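Local coordinates for Non-fluorescent flavoprotein (Photobacterium phosphoreum, PDB 1FVP) that binds FMN carrying a covalently attached myristate, probably a by-product of the bioluminescence reaction, and belongs to the bacterial luciferase family, at residues Glu30-Ile35 with Asp43-Asp48; Asp49-Lys54 with Val153-Pro158; Asp98-Arg103 with Gly189-Thr194; Ser171-Thr174 with Asp179-Ser182. All blocks are in the same frame, centred on the assembly; numbering follows the deposited sequence.

Contact 1. Residues Glu30-Ile35 with Asp43-Asp48; sequences ETLRII and DVINID
Leu32 and Ile45 face each other with their CA atoms 8.4 Å apart, and three residues further along the helix the CA of Ile35 comes to 7.7 Å from the CA of Asp43. As numbering rises in Glu30-Ile35 it falls along the facing strand, so helix and strand run in opposite directions. No hydrogen bond joins the two segments; the contact is wholly aliphatic.

Ile45 supplies the strand side of the contact, its CB directed at the helix. The CD1 methyl lies 3.6 Å from CD2 of Leu32, the two side chains meeting nearly at right angles, while CG2 lies 3.7 Å from CD1 of Ile35, which arrives at a slant, and is near the end of Leu32 as well. With chi1 at 86°, Ile45 CG1 sits between the backbone N and the carbonyl carbon, which places CD1 by Leu32 and leaves CG2 chiefly by Ile35. Ile35 starts out aimed at the strand, whereas Leu32 leaves the helix at an angle and reaches Ile45 only with its end. Both also pack on strand 6-11, Leu32 on Phe10 and Ile35 on Val8.

On the helix, well away from the strand, Arg33 is paired with Glu30, too closely in the model for the geometry to be trusted, and forms a salt bridge with Asp38. The other subunit covers part of the contact: its Leu72 packs on Leu32 and its Glu70 on Ile35 and Ile45. Helix 23-38, laid over parallel strands 6-11 and 42-48, makes a classical beta-alpha-beta crossover, the repeating element of the barrel-like fold of the bacterial luciferase family.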
# COMPACT_ATOMS: atom_id res chain seq x y z
N GLU A 30 3.06 -15.96 -8.77
CA GLU A 30 3.99 -16.13 -9.89
C GLU A 30 4.30 -14.76 -10.50
O GLU A 30 5.43 -14.52 -10.92
CB GLU A 30 3.39 -16.97 -11.01
CG GLU A 30 4.24 -18.11 -11.55
CD GLU A 30 5.52 -17.67 -12.20
OE1 GLU A 30 5.49 -17.06 -13.26
OE2 GLU A 30 6.54 -18.01 -11.57
N THR A 31 3.26 -13.95 -10.51
CA THR A 31 3.30 -12.58 -11.01
C THR A 31 4.30 -11.81 -10.13
O THR A 31 4.94 -10.87 -10.60
CB THR A 31 1.92 -11.82 -10.97
OG1 THR A 31 0.82 -12.74 -11.26
CG2 THR A 31 1.86 -10.61 -11.91
N LEU A 32 4.38 -12.23 -8.88
CA LEU A 32 5.25 -11.63 -7.86
C LEU A 32 6.66 -12.22 -7.95
O LEU A 32 7.64 -11.52 -7.63
CB LEU A 32 4.67 -11.85 -6.47
CG LEU A 32 3.45 -11.09 -6.00
CD1 LEU A 32 2.96 -11.63 -4.67
CD2 LEU A 32 3.78 -9.62 -5.87
N ARG A 33 6.68 -13.50 -8.35
CA ARG A 33 7.97 -14.19 -8.47
C ARG A 33 8.86 -13.45 -9.48
O ARG A 33 10.02 -13.13 -9.17
CB ARG A 33 7.86 -15.67 -8.82
CG ARG A 33 9.21 -16.39 -8.75
CD ARG A 33 9.17 -17.76 -9.32
NE ARG A 33 8.75 -17.75 -10.71
CZ ARG A 33 9.48 -17.23 -11.70
NH1 ARG A 33 10.69 -16.71 -11.50
NH2 ARG A 33 8.91 -17.21 -12.91
N ILE A 34 8.27 -13.22 -10.64
CA ILE A 34 8.98 -12.53 -11.74
C ILE A 34 9.56 -11.23 -11.19
O ILE A 34 10.76 -10.95 -11.27
CB ILE A 34 8.02 -12.34 -12.95
CG1 ILE A 34 7.30 -13.68 -13.16
CG2 ILE A 34 8.74 -11.81 -14.21
CD1 ILE A 34 6.35 -13.82 -14.37
N ILE A 35 8.63 -10.50 -10.60
CA ILE A 35 8.94 -9.21 -9.96
C ILE A 35 10.27 -9.39 -9.23
O ILE A 35 11.29 -8.80 -9.64
CB ILE A 35 7.74 -8.75 -9.07
CG1 ILE A 35 6.61 -8.18 -9.96
CG2 ILE A 35 8.14 -7.74 -7.96
CD1 ILE A 35 5.26 -7.92 -9.26
N ASP A 43 8.99 -2.00 -9.72
CA ASP A 43 9.45 -1.65 -8.36
C ASP A 43 8.40 -1.40 -7.31
O ASP A 43 8.82 -1.04 -6.18
CB ASP A 43 10.62 -0.69 -8.44
CG ASP A 43 10.59 0.40 -9.47
OD1 ASP A 43 9.60 1.15 -9.53
OD2 ASP A 43 11.58 0.54 -10.22
N VAL A 44 7.12 -1.62 -7.50
CA VAL A 44 6.06 -1.45 -6.49
C VAL A 44 4.85 -2.31 -6.91
O VAL A 44 4.60 -2.48 -8.12
CB VAL A 44 5.69 0.00 -6.23
CG1 VAL A 44 6.85 0.95 -6.05
CG2 VAL A 44 4.76 0.59 -7.30
N ILE A 45 4.15 -2.86 -5.94
CA ILE A 45 2.97 -3.70 -6.23
C ILE A 45 1.82 -3.04 -5.47
O ILE A 45 2.10 -2.57 -4.36
CB ILE A 45 3.20 -5.22 -5.96
CG1 ILE A 45 2.93 -5.62 -4.50
CG2 ILE A 45 4.60 -5.67 -6.46
CD1 ILE A 45 3.85 -6.67 -3.83
N ASN A 46 0.67 -3.00 -6.07
CA ASN A 46 -0.54 -2.38 -5.51
C ASN A 46 -1.64 -3.42 -5.38
O ASN A 46 -1.44 -4.57 -5.84
CB ASN A 46 -0.82 -1.25 -6.50
CG ASN A 46 -2.06 -0.43 -6.26
OD1 ASN A 46 -2.17 0.23 -5.21
ND2 ASN A 46 -3.03 -0.44 -7.16
N ILE A 47 -2.78 -3.07 -4.78
CA ILE A 47 -3.91 -3.97 -4.60
C ILE A 47 -5.26 -3.25 -4.70
O ILE A 47 -5.86 -2.93 -3.68
CB ILE A 47 -3.88 -4.85 -3.30
CG1 ILE A 47 -2.59 -5.68 -3.24
CG2 ILE A 47 -5.15 -5.76 -3.25
CD1 ILE A 47 -2.64 -7.03 -2.49
N ASP A 48 -5.73 -3.06 -5.90
CA ASP A 48 -7.02 -2.41 -6.22
C ASP A 48 -8.08 -3.20 -5.43
O ASP A 48 -8.04 -4.43 -5.50
CB ASP A 48 -7.27 -2.35 -7.71
CG ASP A 48 -8.51 -1.62 -8.18
OD1 ASP A 48 -9.66 -1.94 -7.80
OD2 ASP A 48 -8.31 -0.66 -8.98

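Contact 2. Residues Asp49-Lys54 with Val153-Pro158; sequences DHYLVK and VACTQP
Tyr51 and Cys155 carry most of this contact, with Thr156 at its margin. The cysteine sulfur approaches the phenol ring obliquely, on the side of CD2: SG is 3.7 Å from Tyr51 CD2 and 4.4 Å from the ring centroid, along a line 37° off the ring normal. Such a placing, neither square over the ring nor in its plane, is a cysteine sulfur-aromatic contact. Opposite the sulfur, across the ring plane, the carbonyl oxygen of Asp49 stands 3.4 Å above the plane of the Tyr51 ring and is displaced toward its rim.

The ring is presented by a type I beta turn from Asp49 to Leu52, in the loop that follows strand 42-48, while Cys155 and Thr156 lie where helix 138-155 gives way to loop. The contact therefore ties a loop leaving the sheet to the end of a helix almost a hundred residues later, at the surface of the chain. With chi1 at 56°, Tyr51 CG sits between its backbone N and carbonyl carbon, which brings the ring round to the sulfur; Cys155 SG has the same kind of placing, chi1 85°.

Thr156 contributes more loosely, its OG1 lying 4.1 Å from Tyr51 CB. The far end of the tyrosine is fixed by a hydrogen bond from its hydroxyl to Asn12 O, and its ring also meets that of Phe13, a residue of a flavin pocket that packs on Cys155 as well. Leu62 of the second subunit packs on Tyr51.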
# COMPACT_ATOMS: atom_id res chain seq x y z
N ASP A 49 -8.91 -2.47 -4.71
CA ASP A 49 -9.98 -3.12 -3.91
C ASP A 49 -11.01 -2.04 -3.59
O ASP A 49 -11.87 -2.22 -2.75
CB ASP A 49 -9.43 -3.81 -2.69
CG ASP A 49 -9.38 -3.02 -1.41
OD1 ASP A 49 -10.41 -2.94 -0.73
OD2 ASP A 49 -8.28 -2.51 -1.11
N HIS A 50 -10.86 -0.98 -4.34
CA HIS A 50 -11.62 0.26 -4.30
C HIS A 50 -13.12 0.16 -4.42
O HIS A 50 -13.83 1.10 -3.99
CB HIS A 50 -11.04 1.30 -5.32
CG HIS A 50 -9.55 1.38 -5.12
ND1 HIS A 50 -8.64 0.64 -5.84
CD2 HIS A 50 -8.82 2.10 -4.24
CE1 HIS A 50 -7.42 0.94 -5.42
NE2 HIS A 50 -7.48 1.81 -4.44
N TYR A 51 -13.63 -0.95 -4.93
CA TYR A 51 -15.06 -1.18 -5.11
C TYR A 51 -15.83 -1.17 -3.79
O TYR A 51 -17.07 -1.31 -3.80
CB TYR A 51 -15.29 -2.52 -5.84
CG TYR A 51 -14.66 -3.72 -5.17
CD1 TYR A 51 -13.32 -4.05 -5.35
CD2 TYR A 51 -15.41 -4.53 -4.32
CE1 TYR A 51 -12.77 -5.15 -4.71
CE2 TYR A 51 -14.88 -5.63 -3.67
CZ TYR A 51 -13.55 -5.95 -3.87
OH TYR A 51 -13.04 -7.05 -3.24
N LEU A 52 -15.11 -1.02 -2.71
CA LEU A 52 -15.60 -1.01 -1.34
C LEU A 52 -16.02 0.35 -0.79
O LEU A 52 -15.40 1.38 -1.10
CB LEU A 52 -14.48 -1.63 -0.49
CG LEU A 52 -14.69 -2.99 0.13
CD1 LEU A 52 -15.37 -3.96 -0.82
CD2 LEU A 52 -13.30 -3.51 0.53
N VAL A 53 -17.03 0.30 0.05
CA VAL A 53 -17.59 1.48 0.72
C VAL A 53 -16.83 1.71 2.03
O VAL A 53 -17.04 1.04 3.04
CB VAL A 53 -19.10 1.40 0.89
CG1 VAL A 53 -19.85 2.31 -0.09
CG2 VAL A 53 -19.64 -0.01 0.75
N LYS A 54 -15.95 2.70 1.92
CA LYS A 54 -15.07 3.14 3.01
C LYS A 54 -15.59 4.38 3.73
O LYS A 54 -15.20 5.53 3.44
CB LYS A 54 -13.65 3.35 2.47
CG LYS A 54 -13.10 2.10 1.77
CD LYS A 54 -11.77 2.33 1.07
CE LYS A 54 -11.67 1.69 -0.31
NZ LYS A 54 -12.32 2.51 -1.37
N VAL A 153 -17.61 -7.11 -12.08
CA VAL A 153 -18.83 -6.30 -12.00
C VAL A 153 -20.02 -7.06 -11.44
O VAL A 153 -21.11 -6.45 -11.45
CB VAL A 153 -19.23 -5.53 -13.28
CG1 VAL A 153 -18.33 -4.34 -13.56
CG2 VAL A 153 -19.34 -6.44 -14.49
N ALA A 154 -19.84 -8.29 -10.99
CA ALA A 154 -20.95 -9.05 -10.37
C ALA A 154 -21.23 -8.34 -9.03
O ALA A 154 -22.38 -8.14 -8.60
CB ALA A 154 -20.57 -10.49 -10.12
N CYS A 155 -20.12 -7.95 -8.42
CA CYS A 155 -20.04 -7.23 -7.15
C CYS A 155 -20.55 -5.79 -7.27
O CYS A 155 -21.64 -5.46 -6.75
CB CYS A 155 -18.64 -7.26 -6.56
SG CYS A 155 -17.44 -6.01 -7.10
N THR A 156 -19.78 -4.95 -7.92
CA THR A 156 -20.09 -3.54 -8.13
C THR A 156 -21.43 -3.50 -8.88
O THR A 156 -21.60 -4.40 -9.71
CB THR A 156 -19.00 -2.82 -9.02
OG1 THR A 156 -17.76 -3.59 -8.87
CG2 THR A 156 -18.83 -1.34 -8.69
N GLN A 157 -22.23 -2.53 -8.55
CA GLN A 157 -23.57 -2.35 -9.20
C GLN A 157 -23.31 -1.58 -10.49
O GLN A 157 -23.10 -0.35 -10.44
CB GLN A 157 -24.48 -1.64 -8.20
CG GLN A 157 -24.28 -2.14 -6.77
CD GLN A 157 -24.66 -1.18 -5.68
OE1 GLN A 157 -24.89 0.02 -5.84
NE2 GLN A 157 -24.71 -1.73 -4.45
N PRO A 158 -23.29 -2.30 -11.61
CA PRO A 158 -23.00 -1.76 -12.93
C PRO A 158 -24.11 -1.49 -13.92
O PRO A 158 -24.77 -2.40 -14.44
CB PRO A 158 -22.08 -2.89 -13.48
CG PRO A 158 -22.75 -4.14 -12.99
CD PRO A 158 -23.51 -3.76 -11.72

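Contact 3. Residues Asp98-Arg103 with Gly189-Thr194; sequences DINEER and GKFDNT. With FMA (6-(3-tetradecanoic acid) flavine mononucleotide), chain D.
Phe191, in the turn that ends helix 178-190, reaches across to Arg103 and Asn100 at the start of helix 100-116. Arg103 touches it with the aliphatic part of its chain: CG lies at the ring edge, in its plane, 3.5 Å from Phe191 CZ, and CD follows at 3.7 Å from the same atom. The two side chains cross at about a right angle, yet the guanidinium and ring planes differ by just 23°. Asn100 OD1 also lies at the edge, 4.0 Å from Phe191 CE2, with its amide turned steeply against the ring.

The helix closes in a Schellman motif, with Asp192 at positive phi as the C-prime residue, overlapping a type I' beta turn from Phe191 to Thr194. Phe191 O accepts from both Thr194 N and Thr194 OG1, the latter at 3.0 Å, from opposite faces of the carbonyl plane. Beyond this turn Asn193 faces the flavin: its OD1 receives a hydrogen bond from the ribityl hydroxyl O2B of FMA at 2.8 Å, while O4' lies so close to the same oxygen that this second bond is doubtful in detail. The Phe191 ring packs in addition on Leu104, Leu107 and Leu128, and meets Phe94.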
# COMPACT_ATOMS: atom_id res chain seq x y z
N ASP A 98 -12.16 3.40 -15.76
CA ASP A 98 -12.55 4.75 -16.16
C ASP A 98 -12.39 4.87 -17.66
O ASP A 98 -11.24 4.79 -18.12
CB ASP A 98 -11.75 5.77 -15.35
CG ASP A 98 -12.63 6.27 -14.21
OD1 ASP A 98 -13.86 6.08 -14.30
OD2 ASP A 98 -12.09 6.83 -13.24
N ILE A 99 -13.50 5.03 -18.36
CA ILE A 99 -13.37 5.18 -19.84
C ILE A 99 -12.31 6.27 -19.98
O ILE A 99 -12.49 7.37 -19.42
CB ILE A 99 -14.75 5.56 -20.45
CG1 ILE A 99 -15.61 4.28 -20.64
CG2 ILE A 99 -14.65 6.35 -21.77
CD1 ILE A 99 -17.13 4.63 -20.62
N ASN A 100 -11.24 6.00 -20.66
CA ASN A 100 -10.14 6.95 -20.86
C ASN A 100 -10.61 8.39 -21.00
O ASN A 100 -9.93 9.36 -20.63
CB ASN A 100 -9.34 6.46 -22.06
CG ASN A 100 -7.96 7.06 -22.01
OD1 ASN A 100 -7.04 6.46 -21.45
ND2 ASN A 100 -7.88 8.26 -22.58
N GLU A 101 -11.78 8.56 -21.58
CA GLU A 101 -12.39 9.87 -21.80
C GLU A 101 -12.58 10.55 -20.45
O GLU A 101 -11.84 11.48 -20.10
CB GLU A 101 -13.75 9.74 -22.46
CG GLU A 101 -14.06 10.72 -23.59
CD GLU A 101 -15.29 10.36 -24.40
OE1 GLU A 101 -16.40 10.30 -23.88
OE2 GLU A 101 -14.97 10.15 -25.59
N GLU A 102 -13.56 10.07 -19.71
CA GLU A 102 -13.93 10.54 -18.39
C GLU A 102 -12.74 10.60 -17.45
O GLU A 102 -12.61 11.55 -16.65
CB GLU A 102 -15.00 9.69 -17.72
CG GLU A 102 -15.31 9.99 -16.26
CD GLU A 102 -16.36 9.08 -15.70
OE1 GLU A 102 -16.55 7.96 -16.17
OE2 GLU A 102 -17.02 9.54 -14.73
N ARG A 103 -11.85 9.64 -17.49
CA ARG A 103 -10.70 9.69 -16.57
C ARG A 103 -9.80 10.83 -17.01
O ARG A 103 -8.90 11.19 -16.22
CB ARG A 103 -9.97 8.37 -16.42
CG ARG A 103 -8.71 8.17 -17.21
CD ARG A 103 -8.01 6.93 -16.81
NE ARG A 103 -8.84 5.74 -16.93
CZ ARG A 103 -8.35 4.64 -17.53
NH1 ARG A 103 -7.14 4.57 -18.06
NH2 ARG A 103 -9.13 3.55 -17.56
N GLY A 189 0.60 10.19 -23.70
CA GLY A 189 0.37 11.42 -24.42
C GLY A 189 -0.90 12.16 -24.06
O GLY A 189 -0.83 13.36 -23.70
N LYS A 190 -2.03 11.47 -24.12
CA LYS A 190 -3.32 12.09 -23.81
C LYS A 190 -3.36 12.58 -22.36
O LYS A 190 -4.34 13.21 -21.97
CB LYS A 190 -4.52 11.18 -24.03
CG LYS A 190 -4.52 10.08 -25.04
CD LYS A 190 -4.74 10.52 -26.47
CE LYS A 190 -3.40 10.63 -27.18
NZ LYS A 190 -3.56 11.33 -28.49
N PHE A 191 -2.37 12.24 -21.59
CA PHE A 191 -2.14 12.55 -20.19
C PHE A 191 -0.90 13.47 -20.11
O PHE A 191 -0.05 13.38 -19.21
CB PHE A 191 -1.93 11.31 -19.31
CG PHE A 191 -3.21 10.65 -18.89
CD1 PHE A 191 -3.94 11.18 -17.84
CD2 PHE A 191 -3.70 9.54 -19.55
CE1 PHE A 191 -5.15 10.63 -17.44
CE2 PHE A 191 -4.91 8.96 -19.17
CZ PHE A 191 -5.63 9.52 -18.10
N ASP A 192 -0.80 14.33 -21.11
CA ASP A 192 0.31 15.28 -21.23
C ASP A 192 1.62 14.54 -20.89
O ASP A 192 2.60 15.22 -20.50
CB ASP A 192 0.18 16.53 -20.38
CG ASP A 192 -1.19 17.15 -20.26
OD1 ASP A 192 -1.71 17.81 -21.18
OD2 ASP A 192 -1.75 16.95 -19.15
N ASN A 193 1.63 13.24 -21.05
CA ASN A 193 2.85 12.47 -20.75
C ASN A 193 3.27 12.63 -19.29
O ASN A 193 4.49 12.67 -19.03
CB ASN A 193 3.93 12.90 -21.73
CG ASN A 193 4.18 11.90 -22.83
OD1 ASN A 193 5.35 11.78 -23.25
ND2 ASN A 193 3.18 11.16 -23.29
N THR A 194 2.31 12.69 -18.39
CA THR A 194 2.57 12.86 -16.96
C THR A 194 2.21 11.66 -16.09
O THR A 194 1.87 11.88 -14.87
CB THR A 194 1.84 14.15 -16.41
OG1 THR A 194 0.40 13.89 -16.29
CG2 THR A 194 2.11 15.38 -17.29
N1 FMA D . 8.82 9.24 -23.81
C2 FMA D . 9.43 9.46 -22.64
O2 FMA D . 9.66 10.48 -22.12
N3 FMA D . 9.88 8.32 -21.85
C4 FMA D . 9.70 7.06 -22.29
O4 FMA D . 10.11 6.15 -21.60
C4A FMA D . 9.05 6.85 -23.55
N5 FMA D . 8.83 5.66 -24.06
C5A FMA D . 8.23 5.40 -25.23
C6 FMA D . 8.04 4.10 -25.70
C7 FMA D . 7.41 3.94 -26.91
C7M FMA D . 7.13 2.53 -27.54
C8 FMA D . 6.97 5.06 -27.70
C8M FMA D . 6.29 4.93 -29.02
C9 FMA D . 7.18 6.33 -27.20
C9A FMA D . 7.79 6.57 -26.00
N10 FMA D . 8.02 7.82 -25.45
C10 FMA D . 8.63 8.06 -24.29
C1B FMA D . 7.58 9.07 -26.21
C2B FMA D . 7.24 10.32 -25.29
O2B FMA D . 5.96 10.68 -25.77
C3B FMA D . 8.29 11.39 -25.49
O3' FMA D . 9.47 10.85 -25.99
C4B FMA D . 8.62 12.23 -24.25
O4' FMA D . 7.41 12.89 -23.73
C5B FMA D . 9.65 13.33 -24.61
O5' FMA D . 8.97 14.68 -24.25
P FMA D . 8.83 15.97 -25.14
O1P FMA D . 10.33 16.41 -25.23
O2P FMA D . 8.29 15.57 -26.43
O3P FMA D . 7.92 16.81 -24.53
C1' FMA D . 10.55 1.57 -24.85
O1' FMA D . 10.04 0.97 -25.87
O2' FMA D . 11.71 1.30 -24.52
C2' FMA D . 10.00 2.95 -24.67
C3' FMA D . 8.48 2.99 -24.85
C4' FMA D . 7.85 2.90 -23.49
C5' FMA D . 7.41 1.56 -22.95
C6' FMA D . 6.04 1.59 -22.31
C7' FMA D . 5.86 0.52 -21.25
C8' FMA D . 4.82 -0.48 -21.48
C9' FMA D . 3.42 -0.26 -20.94
C11 FMA D . 2.38 -1.15 -21.56
C12 FMA D . 2.65 -2.57 -21.90
C13 FMA D . 1.55 -3.44 -22.39
C14 FMA D . 1.88 -4.88 -22.67
C15 FMA D . 3.18 -5.11 -23.38

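Contact 4. Residues Ser171-Thr174 with Asp179-Ser182; sequences SNVT and DCLS. With FMA (6-(3-tetradecanoic acid) flavine mononucleotide), chain D.
Cys180 turns its sulfur back over the backbone of Thr174, while its CB and Val173 CG1 meet the fatty tail of the modified flavin. SG lies 3.4 Å from Thr174 C and 3.5 Å from Thr174 O, and Val173 CG1 is rather looser on it, 4.1 Å from the same sulfur. Chi1 of -89° on Cys180 sets SG anti to its own carbonyl carbon, beside the backbone N, where it lies by Thr174. Thr174 itself takes part through its main chain, its CB being directed away from the helix.

The two residues then share the end of the myristate. Val173 has CG1 anti to its backbone N, chi1 -176°, and that methyl is 3.4 Å from FMA C13, while Cys180 CB approaches the next carbon, FMA C14, at 3.6 Å. Leu181 leaves the helix on another side, away from the loop, and meets the ligand nearer the flavin: its CD1 is 3.4 Å from FMA C5'. Leu181 CG lies 3.8 Å from the ring methyl FMA C7M. One turn of helix thus touches the chain at both its distal carbons and its proximal ones.

Water 1 lies between the backbones, within donating distance of Thr174 O at 2.8 Å and of Asp179 O, though it has more acceptors in reach than protons. Val173 also rests on Leu130 and Val132 of strand 126-134, and Cys180 on Val134. Between helix 178-190 and the loop ahead of strand 174-175, the apolar side chains form part of the pocket that holds the fatty-acid tail of the flavin adduct.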
# COMPACT_ATOMS: atom_id res chain seq x y z
N SER A 171 -10.32 0.86 -23.34
CA SER A 171 -9.50 1.83 -22.60
C SER A 171 -8.24 1.12 -22.10
O SER A 171 -7.14 1.70 -22.13
CB SER A 171 -10.22 2.47 -21.43
OG SER A 171 -11.35 3.23 -21.76
N ASN A 172 -8.46 -0.12 -21.67
CA ASN A 172 -7.37 -0.97 -21.15
C ASN A 172 -6.44 -1.39 -22.29
O ASN A 172 -6.72 -1.09 -23.46
CB ASN A 172 -7.95 -2.07 -20.27
CG ASN A 172 -8.27 -1.53 -18.88
OD1 ASN A 172 -7.41 -1.62 -17.99
ND2 ASN A 172 -9.45 -0.98 -18.63
N VAL A 173 -5.36 -2.06 -21.93
CA VAL A 173 -4.27 -2.53 -22.80
C VAL A 173 -4.28 -3.99 -23.22
O VAL A 173 -4.06 -4.90 -22.40
CB VAL A 173 -2.98 -2.17 -22.00
CG1 VAL A 173 -1.72 -2.49 -22.77
CG2 VAL A 173 -2.99 -0.71 -21.59
N THR A 174 -4.51 -4.26 -24.50
CA THR A 174 -4.58 -5.59 -25.08
C THR A 174 -4.19 -5.69 -26.56
O THR A 174 -4.13 -4.73 -27.35
CB THR A 174 -6.04 -6.17 -24.91
OG1 THR A 174 -6.75 -5.70 -26.10
CG2 THR A 174 -6.81 -5.76 -23.66
N ASP A 179 1.53 -3.45 -30.59
CA ASP A 179 0.32 -2.61 -30.58
C ASP A 179 -0.06 -2.28 -29.14
O ASP A 179 -0.87 -1.39 -28.93
CB ASP A 179 -0.79 -3.22 -31.41
CG ASP A 179 -1.99 -2.35 -31.72
OD1 ASP A 179 -2.32 -1.35 -31.05
OD2 ASP A 179 -2.67 -2.71 -32.72
N CYS A 180 0.52 -3.00 -28.21
CA CYS A 180 0.32 -2.80 -26.77
C CYS A 180 1.25 -1.67 -26.33
O CYS A 180 0.83 -0.74 -25.63
CB CYS A 180 0.56 -4.07 -25.97
SG CYS A 180 -0.98 -5.02 -25.86
N LEU A 181 2.49 -1.78 -26.78
CA LEU A 181 3.55 -0.80 -26.52
C LEU A 181 3.15 0.52 -27.16
O LEU A 181 3.12 1.57 -26.50
CB LEU A 181 4.86 -1.37 -27.03
CG LEU A 181 6.14 -0.90 -26.37
CD1 LEU A 181 6.00 -0.93 -24.85
CD2 LEU A 181 7.27 -1.86 -26.76
N SER A 182 2.82 0.45 -28.43
CA SER A 182 2.41 1.62 -29.22
C SER A 182 1.06 2.20 -28.83
O SER A 182 0.68 3.23 -29.41
CB SER A 182 2.41 1.29 -30.71
OG SER A 182 3.57 0.54 -31.05
N1 FMA D . 8.82 9.24 -23.81
C2 FMA D . 9.43 9.46 -22.64
O2 FMA D . 9.66 10.48 -22.12
N3 FMA D . 9.88 8.32 -21.85
C4 FMA D . 9.70 7.06 -22.29
O4 FMA D . 10.11 6.15 -21.60
C4A FMA D . 9.05 6.85 -23.55
N5 FMA D . 8.83 5.66 -24.06
C5A FMA D . 8.23 5.40 -25.23
C6 FMA D . 8.04 4.10 -25.70
C7 FMA D . 7.41 3.94 -26.91
C7M FMA D . 7.13 2.53 -27.54
C8 FMA D . 6.97 5.06 -27.70
C8M FMA D . 6.29 4.93 -29.02
C9 FMA D . 7.18 6.33 -27.20
C9A FMA D . 7.79 6.57 -26.00
N10 FMA D . 8.02 7.82 -25.45
C10 FMA D . 8.63 8.06 -24.29
C1B FMA D . 7.58 9.07 -26.21
C2B FMA D . 7.24 10.32 -25.29
O2B FMA D . 5.96 10.68 -25.77
C3B FMA D . 8.29 11.39 -25.49
O3' FMA D . 9.47 10.85 -25.99
C4B FMA D . 8.62 12.23 -24.25
O4' FMA D . 7.41 12.89 -23.73
C5B FMA D . 9.65 13.33 -24.61
O5' FMA D . 8.97 14.68 -24.25
P FMA D . 8.83 15.97 -25.14
O1P FMA D . 10.33 16.41 -25.23
O2P FMA D . 8.29 15.57 -26.43
O3P FMA D . 7.92 16.81 -24.53
C1' FMA D . 10.55 1.57 -24.85
O1' FMA D . 10.04 0.97 -25.87
O2' FMA D . 11.71 1.30 -24.52
C2' FMA D . 10.00 2.95 -24.67
C3' FMA D . 8.48 2.99 -24.85
C4' FMA D . 7.85 2.90 -23.49
C5' FMA D . 7.41 1.56 -22.95
C6' FMA D . 6.04 1.59 -22.31
C7' FMA D . 5.86 0.52 -21.25
C8' FMA D . 4.82 -0.48 -21.48
C9' FMA D . 3.42 -0.26 -20.94
C11 FMA D . 2.38 -1.15 -21.56
C12 FMA D . 2.65 -2.57 -21.90
C13 FMA D . 1.55 -3.44 -22.39
C14 FMA D . 1.88 -4.88 -22.67
C15 FMA D . 3.18 -5.11 -23.38
O HOH W 1 -3.03 -2.30 -28.23

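Overall arrangement
From the N terminus, contact 1 closes first, joining helix 23-38 to the strand that follows it, with seven residues between its segments, part of them still helix and strand. Contact 2 opens directly afterwards, at Asp49, and closes a long loop at the end of helix 138-155; both contacts also meet the second subunit. Contact 3 opens inside that loop and closes beyond it, so contacts 2 and 3 cross. Contact 4, a short loop closure, is nested within contact 3. Contacts 3 and 4 share helix 178-190, touch through the probable hydrogen bond of Asn100 N to Ser171 OG, and reach the same flavin at its ribityl chain and its fatty-acid tail. Contacts 1 and 3 lie on opposite sides of the chain's centre.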